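Local coordinates for phosphoenolpyruvate--glycerone phosphotransferase (Enterococcus faecalis, PDB 3B48), which probably relays phosphoryl groups from phosphoenolpyruvate through histidine residues as the DhaM-type phosphoryl donor of a dihydroxyacetone kinase complex, at residues B[10-14]-B[15-19]; B[23-27]-B[28-32]; B[69-73]-B[74-78]. One frame throughout, in Å; residues are numbered along the deposited sequence.

Contact 1: B[10-14]-B[15-19]; sequences LVSHS and KMITD
Leu10 and Thr18 come within 5.8 Å of each other at their CA atoms, because the chain leaves strand 6-11, turns through 12-14 and enters helix 15-27: the first strand-to-helix link of a beta-alpha-beta unit in a parallel sheet. Ser14 is the N-cap. Its OG accepts from Ile17 N at 3.0 Å with an N-H...O angle of 155°, and Ser14 O takes a weaker, longer bond from Thr18 N. Two residues before the cap, Ser12 OG accepts from Ser14 N at 3.1 Å, an ST turn, so two serine hydroxyls take up backbone amides in the link.

The cap oxygen is also packed: with Ser14 OG anti to the backbone N (chi1 169°), Ile17 CG1 lies alongside, 3.4 Å from that OG, and Ile17 CD1 continues over Ser14 CB. Ser12 OG has a second partner in Asp72. His13 NE2 bonds to Ser75 OG; its position just after the first strand is consistent with a role as the phosphorylated histidine, as in mannose-type IIA domains. Gly20 of the second subunit packs on Ser14 and Ile17.

Thr18 uses both its branches. OG1 bonds to Ser38 OG and Gly40 N, while the methyl CG2 lies against the end of the strand and the loop after it, 3.6 Å from Ser12 CB and 3.3 Å from Leu10 O.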
loop_
_atom_site.group_PDB
_atom_site.type_symbol
_atom_site.label_atom_id
_atom_site.label_comp_id
_atom_site.label_asym_id
_atom_site.label_seq_id
_atom_site.Cartn_x
_atom_site.Cartn_y
_atom_site.Cartn_z
ATOM N N LEU B 10 10.616 -3.491 1.962
ATOM C CA LEU B 10 9.198 -3.644 1.714
ATOM C C LEU B 10 8.819 -5.105 1.930
ATOM O O LEU B 10 9.176 -5.970 1.115
ATOM C CB LEU B 10 8.873 -3.262 0.254
ATOM C CG LEU B 10 9.337 -1.880 -0.248
ATOM C CD1 LEU B 10 9.156 -1.822 -1.754
ATOM C CD2 LEU B 10 8.490 -0.846 0.403
ATOM N N VAL B 11 8.090 -5.358 3.016
ATOM C CA VAL B 11 7.625 -6.715 3.375
ATOM C C VAL B 11 6.114 -6.912 3.138
ATOM O O VAL B 11 5.316 -6.067 3.463
ATOM C CB VAL B 11 8.023 -7.066 4.813
ATOM C CG1 VAL B 11 7.829 -8.557 5.072
ATOM C CG2 VAL B 11 9.488 -6.601 5.051
ATOM N N SER B 12 5.751 -8.025 2.505
ATOM C CA SER B 12 4.353 -8.290 2.227
ATOM C C SER B 12 4.214 -9.773 2.052
ATOM O O SER B 12 5.210 -10.427 1.854
ATOM C CB SER B 12 3.933 -7.552 0.936
ATOM O OG SER B 12 2.560 -7.736 0.630
ATOM N N HIS B 13 2.990 -10.305 2.105
ATOM C CA HIS B 13 2.724 -11.622 1.493
ATOM C C HIS B 13 2.968 -11.651 -0.018
ATOM O O HIS B 13 3.378 -12.641 -0.546
ATOM C CB HIS B 13 1.293 -12.077 1.757
ATOM C CG HIS B 13 1.103 -12.718 3.087
ATOM N ND1 HIS B 13 0.225 -13.761 3.290
ATOM C CD2 HIS B 13 1.690 -12.480 4.282
ATOM C CE1 HIS B 13 0.274 -14.131 4.556
ATOM N NE2 HIS B 13 1.157 -13.367 5.177
ATOM N N SER B 14 2.702 -10.542 -0.695
ATOM C CA SER B 14 2.676 -10.491 -2.160
ATOM C C SER B 14 3.972 -9.898 -2.664
ATOM O O SER B 14 4.321 -8.770 -2.310
ATOM C CB SER B 14 1.465 -9.648 -2.627
ATOM O OG SER B 14 1.464 -9.317 -4.008
ATOM N N LYS B 15 4.684 -10.689 -3.473
ATOM C CA LYS B 15 5.853 -10.228 -4.213
ATOM C C LYS B 15 5.391 -9.269 -5.309
ATOM O O LYS B 15 6.100 -8.322 -5.653
ATOM C CB LYS B 15 6.665 -11.400 -4.790
ATOM C CG LYS B 15 7.915 -10.941 -5.599
ATOM C CD LYS B 15 8.871 -12.112 -5.958
ATOM C CE LYS B 15 9.800 -11.811 -7.158
ATOM N NZ LYS B 15 10.925 -10.856 -6.840
HETATM N N MSE B 16 4.198 -9.495 -5.844
HETATM C CA MSE B 16 3.634 -8.536 -6.795
HETATM C C MSE B 16 3.536 -7.108 -6.235
HETATM O O MSE B 16 3.894 -6.129 -6.923
HETATM C CB MSE B 16 2.264 -8.975 -7.274
HETATM C CG MSE B 16 2.257 -9.693 -8.563
HETATM SE SE MSE B 16 0.421 -9.597 -9.239
HETATM C CE MSE B 16 0.761 -8.472 -10.832
ATOM N N ILE B 17 3.043 -6.999 -5.003
ATOM C CA ILE B 17 2.911 -5.687 -4.333
ATOM C C ILE B 17 4.289 -5.012 -4.170
ATOM O O ILE B 17 4.490 -3.894 -4.659
ATOM C CB ILE B 17 2.145 -5.763 -2.960
ATOM C CG1 ILE B 17 0.683 -6.151 -3.183
ATOM C CG2 ILE B 17 2.268 -4.448 -2.211
ATOM C CD1 ILE B 17 -0.149 -6.364 -1.906
ATOM N N THR B 18 5.243 -5.686 -3.530
ATOM C CA THR B 18 6.538 -5.072 -3.270
ATOM C C THR B 18 7.358 -4.759 -4.527
ATOM O O THR B 18 8.123 -3.784 -4.532
ATOM C CB THR B 18 7.402 -5.903 -2.270
ATOM O OG1 THR B 18 7.730 -7.166 -2.847
ATOM C CG2 THR B 18 6.649 -6.154 -0.978
ATOM N N ASP B 19 7.263 -5.610 -5.562
ATOM C CA ASP B 19 7.912 -5.325 -6.841
ATOM C C ASP B 19 7.230 -4.087 -7.460
ATOM O O ASP B 19 7.878 -3.205 -7.984
ATOM C CB ASP B 19 7.756 -6.488 -7.856
ATOM C CG ASP B 19 8.610 -7.713 -7.552
ATOM O OD1 ASP B 19 9.658 -7.660 -6.896
ATOM O OD2 ASP B 19 8.225 -8.775 -8.045
#

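Contact 2: B[23-27]-B[28-32]; sequences EMIEQ and MNASE
Asn29 N stands over the face of the Glu26 peptide carbonyl, 3.0 Å from Glu26 O and 71° out of the carbonyl plane. The two carbonyls just before it are met nearer their planes: Met28 N reaches Met24 O at 3.0 Å, tilted by 24°, and Ala30 N reaches Ile25 O at 3.1 Å, tilted by 28°. The bonds from Asn29 and Ala30, with positive phi at Asn29, define a Schellman motif that ends helix 15-27.

Two apolar pairs flank the turn. Ile25 CG2 faces Ala30 CB at 3.9 Å, with Ser31 CB as a further packing neighbour at 3.6 Å from the same methyl. Met24 and Met28, both selenomethionines, run side by side with CG of Met24 4.1 Å from SE of Met28. Beyond the segments, Val103 and Phe107 of helix 102-113 cover these two residues, and Leu73 of the second subunit packs on Met28.

Toward the outer side, Glu26 CG lies 3.4 Å from Ser31 OG, while the Glu26 carboxylate pairs with Lys22. A water accepts from Ser31 N and donates weakly to Glu26 O. Met24 O, Ile25 O and Glu26 O thus all accept from backbone amides, with water completing one bridge, so the helix stops without a side-chain cap across the contact.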
loop_
_atom_site.group_PDB
_atom_site.type_symbol
_atom_site.label_atom_id
_atom_site.label_comp_id
_atom_site.label_asym_id
_atom_site.label_seq_id
_atom_site.Cartn_x
_atom_site.Cartn_y
_atom_site.Cartn_z
ATOM N N GLU B 23 9.190 -0.646 -8.416
ATOM C CA GLU B 23 9.085 -0.194 -9.796
ATOM C C GLU B 23 8.407 1.178 -9.929
ATOM O O GLU B 23 8.903 2.033 -10.656
ATOM C CB GLU B 23 8.388 -1.295 -10.614
ATOM C CG GLU B 23 7.403 -0.877 -11.704
ATOM C CD GLU B 23 6.771 -2.096 -12.371
ATOM O OE1 GLU B 23 7.469 -3.144 -12.460
ATOM O OE2 GLU B 23 5.589 -2.017 -12.811
HETATM N N MSE B 24 7.304 1.381 -9.197
HETATM C CA MSE B 24 6.531 2.637 -9.240
HETATM C C MSE B 24 7.324 3.809 -8.700
HETATM O O MSE B 24 7.447 4.835 -9.341
HETATM C CB MSE B 24 5.217 2.504 -8.483
HETATM C CG MSE B 24 4.308 3.705 -8.648
HETATM SE SE MSE B 24 2.678 3.562 -7.581
HETATM C CE MSE B 24 3.501 3.576 -5.795
ATOM N N ILE B 25 7.877 3.648 -7.514
ATOM C CA ILE B 25 8.715 4.679 -6.941
ATOM C C ILE B 25 9.935 5.021 -7.839
ATOM O O ILE B 25 10.189 6.188 -8.130
ATOM C CB ILE B 25 9.181 4.238 -5.560
ATOM C CG1 ILE B 25 7.989 4.246 -4.598
ATOM C CG2 ILE B 25 10.309 5.114 -5.088
ATOM C CD1 ILE B 25 8.338 3.829 -3.238
ATOM N N GLU B 26 10.675 4.004 -8.273
ATOM C CA GLU B 26 11.865 4.205 -9.128
ATOM C C GLU B 26 11.551 4.903 -10.439
ATOM O O GLU B 26 12.313 5.746 -10.900
ATOM C CB GLU B 26 12.553 2.878 -9.413
ATOM C CG GLU B 26 13.158 2.317 -8.175
ATOM C CD GLU B 26 13.818 1.004 -8.388
ATOM O OE1 GLU B 26 13.703 0.419 -9.494
ATOM O OE2 GLU B 26 14.461 0.557 -7.414
ATOM N N GLN B 27 10.406 4.571 -11.018
ATOM C CA GLN B 27 10.030 5.128 -12.292
ATOM C C GLN B 27 9.536 6.559 -12.110
ATOM O O GLN B 27 9.648 7.384 -13.014
ATOM C CB GLN B 27 8.990 4.240 -12.939
ATOM C CG GLN B 27 9.170 4.050 -14.440
ATOM C CD GLN B 27 10.619 3.789 -14.878
ATOM O OE1 GLN B 27 11.117 4.440 -15.800
ATOM N NE2 GLN B 27 11.291 2.840 -14.220
HETATM N N MSE B 28 9.012 6.856 -10.924
HETATM C CA MSE B 28 8.638 8.214 -10.571
HETATM C C MSE B 28 9.869 9.068 -10.256
HETATM O O MSE B 28 9.739 10.278 -10.043
HETATM C CB MSE B 28 7.660 8.229 -9.394
HETATM C CG MSE B 28 6.256 7.826 -9.778
HETATM SE SE MSE B 28 5.065 7.712 -8.244
HETATM C CE MSE B 28 4.738 9.656 -8.117
ATOM N N ASN B 29 11.049 8.437 -10.243
ATOM C CA ASN B 29 12.316 9.117 -9.930
ATOM C C ASN B 29 12.398 9.587 -8.464
ATOM O O ASN B 29 13.145 10.507 -8.111
ATOM C CB ASN B 29 12.559 10.276 -10.917
ATOM C CG ASN B 29 12.754 9.796 -12.362
ATOM O OD1 ASN B 29 13.485 8.832 -12.624
ATOM N ND2 ASN B 29 12.113 10.477 -13.298
ATOM N N ALA B 30 11.621 8.928 -7.620
ATOM C CA ALA B 30 11.537 9.220 -6.195
ATOM C C ALA B 30 12.570 8.479 -5.324
ATOM O O ALA B 30 12.575 8.637 -4.097
ATOM C CB ALA B 30 10.122 8.913 -5.689
ATOM N N SER B 31 13.441 7.668 -5.920
ATOM C CA SER B 31 14.367 6.902 -5.082
ATOM C C SER B 31 15.817 7.046 -5.541
ATOM O O SER B 31 16.603 6.080 -5.507
ATOM C CB SER B 31 13.911 5.423 -4.953
ATOM O OG SER B 31 14.389 4.609 -6.009
ATOM N N GLU B 32 16.162 8.272 -5.939
ATOM C CA GLU B 32 17.495 8.607 -6.437
ATOM C C GLU B 32 18.482 8.674 -5.287
ATOM O O GLU B 32 19.676 8.539 -5.495
ATOM C CB GLU B 32 17.495 9.934 -7.195
ATOM C CG GLU B 32 16.721 9.906 -8.521
ATOM C CD GLU B 32 16.734 11.243 -9.265
ATOM O OE1 GLU B 32 17.605 12.106 -8.969
ATOM O OE2 GLU B 32 15.879 11.430 -10.167
HETATM O O HOH W 1 14.367 6.840 -8.549
#

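Contact 3: B[69-73]-B[74-78]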
loop_
_atom_site.group_PDB
_atom_site.type_symbol
_atom_site.label_atom_id
_atom_site.label_comp_id
_atom_site.label_asym_id
_atom_site.label_seq_id
_atom_site.Cartn_x
_atom_site.Cartn_y
_atom_site.Cartn_z
ATOM N N ILE B 69 12.012 -0.392 7.618
ATOM C CA ILE B 69 11.169 -1.573 7.338
ATOM C C ILE B 69 9.669 -1.245 7.300
ATOM O O ILE B 69 9.118 -0.800 8.300
ATOM C CB ILE B 69 11.473 -2.777 8.322
ATOM C CG1 ILE B 69 12.762 -3.507 7.925
ATOM C CG2 ILE B 69 10.394 -3.821 8.258
ATOM C CD1 ILE B 69 14.030 -2.825 8.311
ATOM N N PHE B 70 9.052 -1.427 6.129
ATOM C CA PHE B 70 7.615 -1.301 5.945
ATOM C C PHE B 70 6.956 -2.679 5.672
ATOM O O PHE B 70 7.492 -3.495 4.924
ATOM C CB PHE B 70 7.273 -0.340 4.800
ATOM C CG PHE B 70 7.918 0.999 4.920
ATOM C CD1 PHE B 70 7.164 2.119 5.252
ATOM C CD2 PHE B 70 9.289 1.152 4.726
ATOM C CE1 PHE B 70 7.767 3.357 5.381
ATOM C CE2 PHE B 70 9.883 2.408 4.833
ATOM C CZ PHE B 70 9.128 3.498 5.171
ATOM N N ALA B 71 5.812 -2.922 6.306
ATOM C CA ALA B 71 5.009 -4.127 6.055
ATOM C C ALA B 71 3.556 -3.717 5.863
ATOM O O ALA B 71 3.137 -2.627 6.280
ATOM C CB ALA B 71 5.147 -5.146 7.194
ATOM N N ASP B 72 2.779 -4.556 5.198
ATOM C CA ASP B 72 1.351 -4.276 5.146
ATOM C C ASP B 72 0.613 -4.960 6.296
ATOM O O ASP B 72 0.079 -4.298 7.178
ATOM C CB ASP B 72 0.744 -4.615 3.793
ATOM C CG ASP B 72 1.182 -6.002 3.236
ATOM O OD1 ASP B 72 1.678 -6.893 3.986
ATOM O OD2 ASP B 72 0.980 -6.187 2.007
ATOM N N LEU B 73 0.602 -6.284 6.295
ATOM C CA LEU B 73 -0.358 -7.016 7.079
ATOM C C LEU B 73 0.158 -8.374 7.501
ATOM O O LEU B 73 1.013 -8.986 6.829
ATOM C CB LEU B 73 -1.625 -7.264 6.235
ATOM C CG LEU B 73 -2.477 -6.137 5.610
ATOM C CD1 LEU B 73 -3.085 -6.662 4.359
ATOM C CD2 LEU B 73 -3.558 -5.607 6.577
ATOM N N GLY B 74 -0.431 -8.878 8.578
ATOM C CA GLY B 74 -0.309 -10.267 8.937
ATOM C C GLY B 74 1.064 -10.713 9.331
ATOM O O GLY B 74 1.640 -10.210 10.279
ATOM N N SER B 75 1.570 -11.686 8.591
ATOM C CA SER B 75 2.811 -12.346 8.919
ATOM C C SER B 75 3.980 -11.526 8.400
ATOM O O SER B 75 5.110 -11.710 8.838
ATOM C CB SER B 75 2.834 -13.773 8.343
ATOM O OG SER B 75 3.046 -13.750 6.939
ATOM N N ALA B 76 3.696 -10.613 7.480
ATOM C CA ALA B 76 4.648 -9.602 7.079
ATOM C C ALA B 76 5.077 -8.783 8.297
ATOM O O ALA B 76 6.271 -8.551 8.515
ATOM C CB ALA B 76 4.066 -8.718 5.996
ATOM N N VAL B 77 4.102 -8.378 9.099
ATOM C CA VAL B 77 4.334 -7.585 10.300
ATOM C C VAL B 77 5.145 -8.397 11.295
ATOM O O VAL B 77 6.165 -7.915 11.812
ATOM C CB VAL B 77 2.972 -7.094 10.926
ATOM C CG1 VAL B 77 3.169 -6.429 12.300
ATOM C CG2 VAL B 77 2.285 -6.119 9.971
ATOM N N LEU B 78 4.684 -9.622 11.558
ATOM C CA LEU B 78 5.390 -10.551 12.431
ATOM C C LEU B 78 6.830 -10.806 11.953
ATOM O O LEU B 78 7.778 -10.744 12.767
ATOM C CB LEU B 78 4.617 -11.869 12.595
ATOM C CG LEU B 78 5.303 -12.862 13.544
ATOM C CD1 LEU B 78 5.295 -12.363 15.000
ATOM C CD2 LEU B 78 4.682 -14.250 13.464
#
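Ala71 and Ala76 make the apolar part of this strand-to-helix turn: their CB methyls meet at 3.9 Å as strand 66-71 gives way to helix 75-84. Val77 adds its CG2 branch, 4.1 Å from Ala71 CB, so the small strand side chain sits against the first turn of the helix.

The polar contacts across the turn are mostly backbone and not strong. Ala76 N donates to Leu73 O at 3.2 Å, but with an N-H...O angle of 134° the bond is weak. That same Leu73 O lies 3.2 Å from Ala76 CB, so one carbonyl meets both the amide and the methyl of Ala76. Gly74 is the N-cap and, at phi 66°, has the positive phi that glycine favours; it offers no side-chain cap, and its O takes weak bonds from Val77 N and Leu78 N.

Asp72 holds the next amide. Its CG, between the backbone N and the carbonyl carbon (chi1 46°), brings OD1 back to accept from Leu73 N at 2.6 Å on the anti side, while OD2 bonds to Ser12 OG. OD1 also approaches Ala76 CB at 3.6 Å.

Lys132 NZ of the second subunit donates to Ala71 O and Asp72 O. Within the chain, Leu102 of helix 102-113 touches Asp72, and Ala76 packs on Val11 of the adjacent strand 6-11.

In the fold
Contacts 1 and 3 are analogous strand-to-helix turns at the ends of neighbouring parallel strands, 6-11 and 66-71, with centres about 10 Å apart; side chains of one turn bond to those of the other. Contact 1 is the more buried, and serine hydroxyls shape it, whereas contact 3 relies on an aspartate, a glycine and weak backbone bonds. Contact 2 shares helix 15-27 with contact 1 but lies at its far end, centres about 16 Å apart, where main-chain bonds and a water finish the helix in a more exposed place. It stays about 8 Å from contact 3 between nearest atoms. All three touch the second subunit, so each turn also belongs to the dimer interface.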